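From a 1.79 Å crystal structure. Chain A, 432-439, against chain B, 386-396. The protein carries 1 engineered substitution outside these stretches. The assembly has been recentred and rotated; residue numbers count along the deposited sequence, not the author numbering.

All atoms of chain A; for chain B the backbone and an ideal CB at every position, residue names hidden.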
# COMPACT_ATOMS: atom_id res chain seq x y z
N THR A 432 7.38 -4.74 4.55
CA THR A 432 6.98 -5.12 5.89
C THR A 432 5.46 -5.24 5.96
O THR A 432 4.75 -4.34 5.50
CB THR A 432 7.47 -4.10 6.92
OG1 THR A 432 8.90 -4.17 7.02
CG2 THR A 432 6.85 -4.35 8.30
N HIS A 433 4.97 -6.34 6.53
CA HIS A 433 3.58 -6.40 6.94
C HIS A 433 3.48 -6.01 8.40
O HIS A 433 4.17 -6.58 9.25
CB HIS A 433 2.99 -7.80 6.76
CG HIS A 433 1.65 -7.94 7.39
ND1 HIS A 433 1.36 -8.92 8.32
CD2 HIS A 433 0.52 -7.21 7.26
CE1 HIS A 433 0.11 -8.79 8.72
NE2 HIS A 433 -0.43 -7.76 8.10
N GLU A 434 2.64 -5.02 8.69
CA GLU A 434 2.40 -4.60 10.06
C GLU A 434 1.26 -5.44 10.63
O GLU A 434 0.14 -5.40 10.13
CB GLU A 434 2.09 -3.11 10.11
CG GLU A 434 3.32 -2.26 9.86
CD GLU A 434 3.12 -0.80 10.19
OE1 GLU A 434 1.95 -0.35 10.20
OE2 GLU A 434 4.12 -0.10 10.44
N LYS A 435 1.57 -6.21 11.68
CA LYS A 435 0.66 -7.21 12.21
C LYS A 435 0.18 -6.75 13.59
O LYS A 435 0.93 -6.83 14.57
CB LYS A 435 1.35 -8.57 12.28
CG LYS A 435 0.45 -9.72 12.72
CD LYS A 435 1.15 -11.06 12.52
CE LYS A 435 2.22 -11.30 13.56
NZ LYS A 435 3.07 -12.48 13.23
N SER A 436 -1.06 -6.28 13.65
CA SER A 436 -1.64 -5.88 14.92
C SER A 436 -1.95 -7.11 15.76
O SER A 436 -2.42 -8.13 15.25
CB SER A 436 -2.93 -5.09 14.69
OG SER A 436 -2.68 -3.89 13.99
N TYR A 437 -1.70 -7.01 17.07
CA TYR A 437 -2.19 -8.04 17.96
C TYR A 437 -2.37 -7.46 19.35
O TYR A 437 -1.74 -6.48 19.73
CB TYR A 437 -1.27 -9.27 17.99
CG TYR A 437 0.07 -9.08 18.67
CD1 TYR A 437 1.18 -8.67 17.94
CD2 TYR A 437 0.23 -9.35 20.02
CE1 TYR A 437 2.41 -8.51 18.56
CE2 TYR A 437 1.45 -9.19 20.64
CZ TYR A 437 2.54 -8.77 19.91
OH TYR A 437 3.75 -8.61 20.53
N ILE A 438 -3.28 -8.08 20.11
CA ILE A 438 -3.58 -7.66 21.46
C ILE A 438 -3.25 -8.79 22.42
O ILE A 438 -3.07 -9.95 22.03
CB ILE A 438 -5.05 -7.22 21.63
CG1 ILE A 438 -5.99 -8.36 21.26
CG2 ILE A 438 -5.34 -5.99 20.80
CD1 ILE A 438 -7.42 -8.15 21.70
N PHE A 439 -3.17 -8.44 23.70
CA PHE A 439 -3.09 -9.39 24.79
C PHE A 439 -4.09 -8.97 25.85
O PHE A 439 -4.19 -7.78 26.18
CB PHE A 439 -1.67 -9.45 25.39
CG PHE A 439 -1.58 -10.22 26.68
CD1 PHE A 439 -1.35 -11.59 26.67
CD2 PHE A 439 -1.72 -9.58 27.90
CE1 PHE A 439 -1.27 -12.30 27.85
CE2 PHE A 439 -1.64 -10.29 29.08
CZ PHE A 439 -1.41 -11.65 29.06
N UNK B 386 4.84 -18.02 18.46
CA UNK B 386 3.73 -17.94 17.52
C UNK B 386 3.74 -16.61 16.78
O UNK B 386 3.56 -16.56 15.56
CB UNK B 386 2.40 -18.13 18.25
N UNK B 387 3.95 -15.51 17.51
CA UNK B 387 3.95 -14.19 16.88
C UNK B 387 5.12 -14.05 15.92
O UNK B 387 5.01 -13.43 14.86
CB UNK B 387 4.00 -13.09 17.94
N UNK B 388 6.27 -14.65 16.27
CA UNK B 388 7.46 -14.48 15.44
C UNK B 388 7.47 -15.43 14.24
O UNK B 388 7.94 -15.06 13.17
CB UNK B 388 8.72 -14.70 16.28
N UNK B 389 6.96 -16.65 14.40
CA UNK B 389 7.14 -17.67 13.38
C UNK B 389 5.97 -17.81 12.41
O UNK B 389 6.17 -18.33 11.31
CB UNK B 389 7.39 -19.02 14.06
N UNK B 390 4.78 -17.36 12.78
CA UNK B 390 3.60 -17.46 11.93
C UNK B 390 3.16 -16.08 11.49
O UNK B 390 2.98 -15.19 12.32
CB UNK B 390 2.46 -18.18 12.66
N UNK B 391 2.98 -15.90 10.18
CA UNK B 391 2.50 -14.65 9.62
C UNK B 391 0.99 -14.74 9.39
O UNK B 391 0.48 -15.74 8.89
CB UNK B 391 3.23 -14.32 8.32
N UNK B 392 0.30 -13.67 9.77
CA UNK B 392 -1.15 -13.58 9.62
C UNK B 392 -1.51 -12.11 9.66
O UNK B 392 -0.68 -11.26 10.00
CB UNK B 392 -1.89 -14.37 10.71
N UNK B 393 -2.75 -11.80 9.31
CA UNK B 393 -3.18 -10.42 9.24
C UNK B 393 -3.03 -9.69 10.56
O UNK B 393 -2.29 -8.70 10.66
CB UNK B 393 -4.64 -10.35 8.78
N UNK B 394 -3.72 -10.18 11.58
CA UNK B 394 -3.62 -9.65 12.93
C UNK B 394 -4.26 -10.65 13.86
O UNK B 394 -4.91 -11.60 13.42
CB UNK B 394 -4.28 -8.27 13.05
N UNK B 395 -4.09 -10.45 15.16
CA UNK B 395 -4.62 -11.45 16.07
C UNK B 395 -4.63 -11.03 17.52
O UNK B 395 -4.64 -9.84 17.84
CB UNK B 395 -3.81 -12.74 15.93
N UNK B 396 -4.65 -12.03 18.39
CA UNK B 396 -4.82 -11.80 19.81
C UNK B 396 -4.20 -12.94 20.60
O UNK B 396 -4.26 -14.10 20.19
CB UNK B 396 -6.30 -11.64 20.16

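Position 386 lies in the helix, and its CB points sideways with nothing of chain A within 5.5 Å. Chain A sets no preference here. The residue is B:Val386, which makes no contact across the interface; its carbonyl O accepts a hydrogen bond from N of position 390, 3.1 Å away.

Position 387 is different. Its CB points toward chain A, 4.8 Å from A:Lys435 NZ and 4.9 Å from A:Tyr437 CE1. The backbone O already receives the lysine amine, with A:Lys435 NZ 2.7 Å from O of 387, so the side chain need not supply an acceptor. The tyrosine ring offers a flat apolar surface. Leucine, isoleucine, methionine or valine would suit. The residue is B:Ile387, chi1 m and chi2 t. Its CD1 sits over the face of the A:Tyr437 ring, 3.8 Å from the centroid, and reaches A:Tyr437 CE2 at 3.4 Å. Its CG2 lies 4.2 Å from A:Lys435 CE.

Positions 388 and 389 both point away from chain A, into space it leaves open. Many residues would do, polar ones included. They are B:Asn388 and B:Glu389, and neither touches chain A.

Position 390 is the first to leave helical phi/psi. Its CB points sideways, with no part of chain A within 5.5 Å, so chain A leaves the side chain open. The backbone matters more: A:Lys435 NZ donates to O of 390 at 2.9 Å. Together with O of 387, this carbonyl holds the amine where the helix gives way to the loop. The residue is B:Leu390, whose side-chain end leads away.

Position 391 points sideways, its CB 5.3 Å from A:Lys435 NZ. A small or polar side chain would fit. B:Ser391 is found, its OG 4.4 Å from A:His433 ND1 and hydrogen-bonded elsewhere in the structure.

At position 392 the CB points away, yet A:Lys435 CD is only 4.8 Å from it. A long apolar or aromatic side chain could turn back along the lysine. The residue is B:Phe392, chi1 p. A:Lys435 CD packs over its face, 3.6 Å from the ring centroid. A:Lys435 NZ makes an off-centre cation-pi contact at 4.2 Å from that centroid.

Position 393 points away, with phi/psi of -58/-61, which many residues could adopt. An ideal CB would lie 5.0 Å from A:His433 NE2, so glycine is not forced by chain A. B:Gly393 is found. A water bridges its O, at 2.7 Å, to A:Ser436 N, at 3.0 Å.

Position 394 is strict: an ideal CB would clash with A:Ser436 O at 2.9 Å. Glycine suits, and B:Gly394 is found.

Position 395 pairs in parallel with A:Tyr437. The ideal CB, 4.8 Å from A:Tyr437 CB, does not clash, so a small residue is plausible. B:Gly395 donates from N to A:Ser436 O at 2.9 Å and accepts at O from A:Ile438 N at 3.2 Å.

Position 396 pairs with A:Ile438, and its CB is tight against A:Ile438 CG1 at 3.5 Å. A small apolar residue suits. B:Ala396 makes that contact.

Chain B, residues 386-396: VINELSFGGGA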
# COMPACT_ATOMS: atom_id res chain seq x y z
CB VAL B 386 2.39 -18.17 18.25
CG1 VAL B 386 1.24 -17.78 17.36
CG2 VAL B 386 2.27 -19.62 18.68
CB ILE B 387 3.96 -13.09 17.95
CG1 ILE B 387 2.73 -13.21 18.86
CG2 ILE B 387 4.04 -11.71 17.31
CD1 ILE B 387 2.78 -12.32 20.09
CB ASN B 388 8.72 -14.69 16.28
CG ASN B 388 8.91 -13.62 17.33
OD1 ASN B 388 8.29 -12.55 17.27
ND2 ASN B 388 9.79 -13.88 18.28
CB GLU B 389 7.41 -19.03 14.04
CG GLU B 389 8.70 -19.08 14.83
CD GLU B 389 8.91 -20.41 15.53
OE1 GLU B 389 8.52 -21.45 14.96
OE2 GLU B 389 9.46 -20.40 16.65
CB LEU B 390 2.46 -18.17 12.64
CG LEU B 390 2.68 -19.66 12.94
CD1 LEU B 390 1.56 -20.19 13.82
CD2 LEU B 390 2.79 -20.45 11.65
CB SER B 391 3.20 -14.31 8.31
OG SER B 391 2.66 -13.12 7.75
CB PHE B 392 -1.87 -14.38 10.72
CG PHE B 392 -1.35 -14.11 12.10
CD1 PHE B 392 -0.29 -14.83 12.62
CD2 PHE B 392 -1.94 -13.13 12.90
CE1 PHE B 392 0.19 -14.59 13.89
CE2 PHE B 392 -1.47 -12.89 14.17
CZ PHE B 392 -0.41 -13.62 14.67
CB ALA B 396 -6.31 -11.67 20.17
O HOH W 1 -3.06 -6.25 11.42
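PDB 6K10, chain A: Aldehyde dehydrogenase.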